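Local coordinates for double Glycine Motif Protease domain from AMS/PCAT Transporter (Lachnospiraceae bacterium C6A11, PDB 6MPZ), which probably cleaves leader peptides after a double glycine motif, as the C39 cysteine peptidase domain of a transporter that matures and exports lantibiotic-type peptides, at residues L45-V48 against R49-G53; E128-D131 against R132-G136. All coordinates share one frame; numbering follows the deposited sequence.

Two short helices, one in each half of a papain-like peptidase fold, illustrate how side chains one turn apart meet along a helix and at its end while the buried face packs on the domain. Interaction 1 lies within helix 45-52, which rests on helix 27-38, the helix that starts at Cys27, probably the catalytic cysteine. Interaction 2 spans helix 127-133 and the short strand 134-135, against the antiparallel sheet. Their centres are 27 Å apart, their nearest atoms about 17 Å, on opposite sides of the centre of the chain, and they do not touch. The Phe134 side chain of interaction 2 lies about 9 Å from the bound hexaoxaicosane, too far for contact.

Interaction 1: L45-V48 against R49-G53; sequences LEQV and RVDCG
Different first torsions bring Gln47 and Asp51 together: the glutamine sends CG away from its own backbone N (chi1 -169°) and then bends at chi2, whereas the aspartate keeps CG beside its backbone N (chi1 -62°). This i to i+4 pair lies along helix 45-52, which in this papain-like C39 peptidase packs on helix 27-38. The bond runs from Gln47 NE2 to Asp51 OD1 at 3.1 Å; the acceptor lies in the plane of the amide, and the donor reaches the syn side of the oxygen from outside the carboxylate plane. The amide and carboxylate planes are turned 38° apart. Asp51 OD2 is hydrogen-bonded to Tyr71 OH, so both carboxylate oxygens are held and the rotation of the group is restrained.

On another side of the helix, Arg49 extends from CG to NE back along the preceding turn. Leu45 CG lies over one face of its guanidinium, and Leu45 CD2 approaches NH2 to 3.9 Å, while NH1 comes 4.0 Å from Glu46 CB. These are van der Waals contacts of the guanidinium with carbon atoms; the charge is answered by Glu26, whose OE1 forms a salt bridge with NE. Val48 and Cys52 face inward, against Leu36 and Leu32 of helix 27-38 respectively.

Backbone bonds join the same turns, Asp51 N to Gln47 O at 2.9 Å and Cys52 N to Val48 O at 2.8 Å. Gly53, with positive phi, then closes the helix in a Schellman motif. Along the buried flank, Val48 CG1 meets Cys52 SG at 4.0 Å.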
loop_
_atom_site.group_PDB
_atom_site.type_symbol
_atom_site.label_atom_id
_atom_site.label_comp_id
_atom_site.label_asym_id
_atom_site.label_seq_id
_atom_site.Cartn_x
_atom_site.Cartn_y
_atom_site.Cartn_z
ATOM N N LEU A 45 -14.326 -3.531 6.782
ATOM C CA LEU A 45 -13.043 -3.031 7.326
ATOM C C LEU A 45 -12.619 -3.779 8.583
ATOM O O LEU A 45 -11.439 -3.993 8.788
ATOM C CB LEU A 45 -13.092 -1.523 7.626
ATOM C CG LEU A 45 -11.896 -0.925 8.423
ATOM C CD1 LEU A 45 -10.542 -1.101 7.719
ATOM C CD2 LEU A 45 -12.121 0.560 8.724
ATOM N N GLU A 46 -13.582 -4.184 9.417
ATOM C CA GLU A 46 -13.287 -4.946 10.642
ATOM C C GLU A 46 -12.609 -6.251 10.286
ATOM O O GLU A 46 -11.730 -6.684 10.994
ATOM C CB GLU A 46 -14.530 -5.268 11.531
ATOM C CG GLU A 46 -15.828 -4.478 11.356
ATOM C CD GLU A 46 -16.753 -5.033 10.269
ATOM O OE1 GLU A 46 -17.336 -6.147 10.358
ATOM O OE2 GLU A 46 -16.893 -4.294 9.308
ATOM N N GLN A 47 -13.064 -6.899 9.222
ATOM C CA GLN A 47 -12.469 -8.150 8.785
ATOM C C GLN A 47 -11.015 -7.941 8.312
ATOM O O GLN A 47 -10.134 -8.742 8.640
ATOM C CB GLN A 47 -13.345 -8.783 7.678
ATOM C CG GLN A 47 -12.969 -10.223 7.335
ATOM C CD GLN A 47 -13.211 -11.176 8.478
ATOM O OE1 GLN A 47 -14.350 -11.264 8.951
ATOM N NE2 GLN A 47 -12.154 -11.908 8.943
ATOM N N VAL A 48 -10.762 -6.844 7.581
ATOM C CA VAL A 48 -9.433 -6.545 7.055
ATOM C C VAL A 48 -8.415 -6.371 8.213
ATOM O O VAL A 48 -7.274 -6.851 8.127
ATOM C CB VAL A 48 -9.422 -5.301 6.128
ATOM C CG1 VAL A 48 -8.008 -5.012 5.615
ATOM C CG2 VAL A 48 -10.404 -5.434 4.956
ATOM N N ARG A 49 -8.826 -5.678 9.270
ATOM C CA ARG A 49 -7.946 -5.440 10.429
ATOM C C ARG A 49 -7.474 -6.768 10.990
ATOM O O ARG A 49 -6.296 -6.982 11.226
ATOM C CB ARG A 49 -8.678 -4.763 11.565
ATOM C CG ARG A 49 -9.053 -3.324 11.397
ATOM C CD ARG A 49 -9.578 -2.804 12.730
ATOM N NE ARG A 49 -10.356 -1.599 12.541
ATOM C CZ ARG A 49 -11.658 -1.435 12.791
ATOM N NH1 ARG A 49 -12.430 -2.402 13.289
ATOM N NH2 ARG A 49 -12.190 -0.236 12.549
ATOM N N VAL A 50 -8.436 -7.643 11.205
ATOM C CA VAL A 50 -8.189 -8.945 11.808
ATOM C C VAL A 50 -7.367 -9.822 10.879
ATOM O O VAL A 50 -6.487 -10.517 11.342
ATOM C CB VAL A 50 -9.550 -9.572 12.246
ATOM C CG1 VAL A 50 -9.661 -11.039 11.911
ATOM C CG2 VAL A 50 -9.754 -9.285 13.720
ATOM N N ASP A 51 -7.646 -9.784 9.580
ATOM C CA ASP A 51 -6.873 -10.575 8.613
ATOM C C ASP A 51 -5.466 -10.030 8.400
ATOM O O ASP A 51 -4.587 -10.784 8.084
ATOM C CB ASP A 51 -7.587 -10.695 7.276
ATOM C CG ASP A 51 -8.923 -11.416 7.393
ATOM O OD1 ASP A 51 -9.158 -12.085 8.396
ATOM O OD2 ASP A 51 -9.734 -11.320 6.474
ATOM N N CYS A 52 -5.245 -8.735 8.616
ATOM C CA CYS A 52 -3.896 -8.175 8.555
ATOM C C CYS A 52 -3.114 -8.416 9.831
ATOM O O CYS A 52 -1.914 -8.148 9.888
ATOM C CB CYS A 52 -3.953 -6.668 8.262
ATOM S SG CYS A 52 -4.367 -6.343 6.528
ATOM N N GLY A 53 -3.798 -8.869 10.887
ATOM C CA GLY A 53 -3.187 -9.056 12.183
ATOM C C GLY A 53 -2.784 -7.783 12.895
ATOM O O GLY A 53 -1.719 -7.746 13.500
#

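Interaction 2: E128-D131 against R132-G136; sequences EEFD and RSFTG
Phe134 closes on Phe130 one turn earlier, and its side chain can be followed outward atom by atom. Its CB sits over one face of the Phe130 ring, toward the rim, 4.0 Å from both CE2 and CZ, in a CH-pi contact 4.2 Å from the ring centroid. The same CB lies 3.5 Å from Phe130 O, beside the backbone bond that Phe134 N makes to that oxygen at 2.9 Å and almost straight (178°). From CB, CG turns away from the backbone N (chi1 173°), and the two side chains run alongside each other in the same direction. Farther out, the rings are nearly parallel, 18° apart, but slid until they barely overlap, with centroids separated by 5.7 Å. Beyond CG, one face of the Phe134 ring receives Gly136 N, 3.5 Å above its centre, where the chain turns a corner at Gly136.

Both residues are buried and touch Leu85 of helix 82-88 and Ile95 of strand 93-97, and Phe130 also meets Phe108 edge-to-face. On the outer side, Arg132 doubles back toward the start of the helix. Its guanidinium passes over the backbone of Glu129, and NH1 lies 3.6 Å from Glu129 CB. Glu128 runs beside it as an oppositely charged neighbour, although the modelled approach of their end groups is too close to be reliable. Asp131, by contrast, turns to Lys86 in a salt bridge. The whole is an amphipathic helix whose buried Phe130 pairs with Phe134, the first residue beyond its C-terminal end; the helix and the short strand 134-135 together link edge strand 123-126 to strand 137-142 inside the antiparallel sheet of the papain-like C39 peptidase fold.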
loop_
_atom_site.group_PDB
_atom_site.type_symbol
_atom_site.label_atom_id
_atom_site.label_comp_id
_atom_site.label_asym_id
_atom_site.label_seq_id
_atom_site.Cartn_x
_atom_site.Cartn_y
_atom_site.Cartn_z
ATOM N N GLU A 128 10.633 15.850 -3.288
ATOM C CA GLU A 128 11.793 15.846 -2.381
ATOM C C GLU A 128 11.386 15.206 -1.070
ATOM O O GLU A 128 12.106 14.311 -0.582
ATOM C CB GLU A 128 12.421 17.230 -2.197
ATOM C CG GLU A 128 11.430 18.315 -1.723
ATOM C CD GLU A 128 11.199 18.423 -0.227
ATOM O OE1 GLU A 128 11.975 17.848 0.565
ATOM O OE2 GLU A 128 10.196 19.085 0.140
ATOM N N GLU A 129 10.217 15.606 -0.540
ATOM C CA GLU A 129 9.686 15.014 0.683
ATOM C C GLU A 129 9.300 13.530 0.442
ATOM O O GLU A 129 9.667 12.667 1.223
ATOM C CB GLU A 129 8.495 15.809 1.188
ATOM C CG GLU A 129 7.826 15.242 2.430
ATOM C CD GLU A 129 6.655 16.054 2.913
ATOM O OE1 GLU A 129 6.750 17.284 2.833
ATOM O OE2 GLU A 129 5.686 15.491 3.477
ATOM N N PHE A 130 8.629 13.231 -0.663
ATOM C CA PHE A 130 8.372 11.831 -1.016
ATOM C C PHE A 130 9.621 10.993 -0.917
ATOM O O PHE A 130 9.630 9.994 -0.210
ATOM C CB PHE A 130 7.812 11.672 -2.423
ATOM C CG PHE A 130 7.527 10.239 -2.790
ATOM C CD1 PHE A 130 6.309 9.629 -2.414
ATOM C CD2 PHE A 130 8.472 9.480 -3.449
ATOM C CE1 PHE A 130 6.042 8.306 -2.745
ATOM C CE2 PHE A 130 8.207 8.158 -3.770
ATOM C CZ PHE A 130 6.977 7.578 -3.422
ATOM N N ASP A 131 10.679 11.435 -1.597
ATOM C CA ASP A 131 11.952 10.707 -1.649
ATOM C C ASP A 131 12.540 10.432 -0.267
ATOM O O ASP A 131 13.115 9.359 -0.066
ATOM C CB ASP A 131 12.988 11.422 -2.538
ATOM C CG ASP A 131 12.635 11.379 -4.053
ATOM O OD1 ASP A 131 11.663 10.700 -4.477
ATOM O OD2 ASP A 131 13.343 12.024 -4.851
ATOM N N ARG A 132 12.396 11.354 0.702
ATOM C CA ARG A 132 12.884 11.047 2.064
ATOM C C ARG A 132 11.942 10.190 2.917
ATOM O O ARG A 132 12.417 9.440 3.760
ATOM C CB ARG A 132 13.338 12.289 2.815
ATOM C CG ARG A 132 12.324 13.335 3.175
ATOM C CD ARG A 132 12.860 14.347 4.200
ATOM N NE ARG A 132 13.249 15.623 3.564
ATOM C CZ ARG A 132 12.422 16.610 3.213
ATOM N NH1 ARG A 132 11.141 16.586 3.550
ATOM N NH2 ARG A 132 12.951 17.695 2.649
ATOM N N SER A 133 10.635 10.296 2.686
ATOM C CA SER A 133 9.607 9.603 3.473
ATOM C C SER A 133 9.370 8.132 3.033
ATOM O O SER A 133 9.180 7.234 3.880
ATOM C CB SER A 133 8.274 10.353 3.412
ATOM O OG SER A 133 8.377 11.568 4.097
ATOM N N PHE A 134 9.417 7.875 1.734
ATOM C CA PHE A 134 9.360 6.487 1.256
ATOM C C PHE A 134 10.633 5.713 1.705
ATOM O O PHE A 134 11.740 6.103 1.387
ATOM C CB PHE A 134 9.225 6.501 -0.237
ATOM C CG PHE A 134 9.323 5.160 -0.897
ATOM C CD1 PHE A 134 8.463 4.149 -0.552
ATOM C CD2 PHE A 134 10.271 4.929 -1.880
ATOM C CE1 PHE A 134 8.544 2.911 -1.180
ATOM C CE2 PHE A 134 10.348 3.688 -2.519
ATOM C CZ PHE A 134 9.486 2.674 -2.155
ATOM N N THR A 135 10.452 4.621 2.439
ATOM C CA THR A 135 11.588 3.854 2.994
ATOM C C THR A 135 12.174 2.841 2.047
ATOM O O THR A 135 13.204 2.241 2.344
ATOM C CB THR A 135 11.168 3.005 4.224
ATOM O OG1 THR A 135 10.341 1.902 3.799
ATOM C CG2 THR A 135 10.464 3.827 5.224
ATOM N N GLY A 136 11.465 2.558 0.966
ATOM C CA GLY A 136 11.933 1.625 -0.018
ATOM C C GLY A 136 11.068 0.417 -0.208
ATOM O O GLY A 136 11.188 -0.228 -1.273
#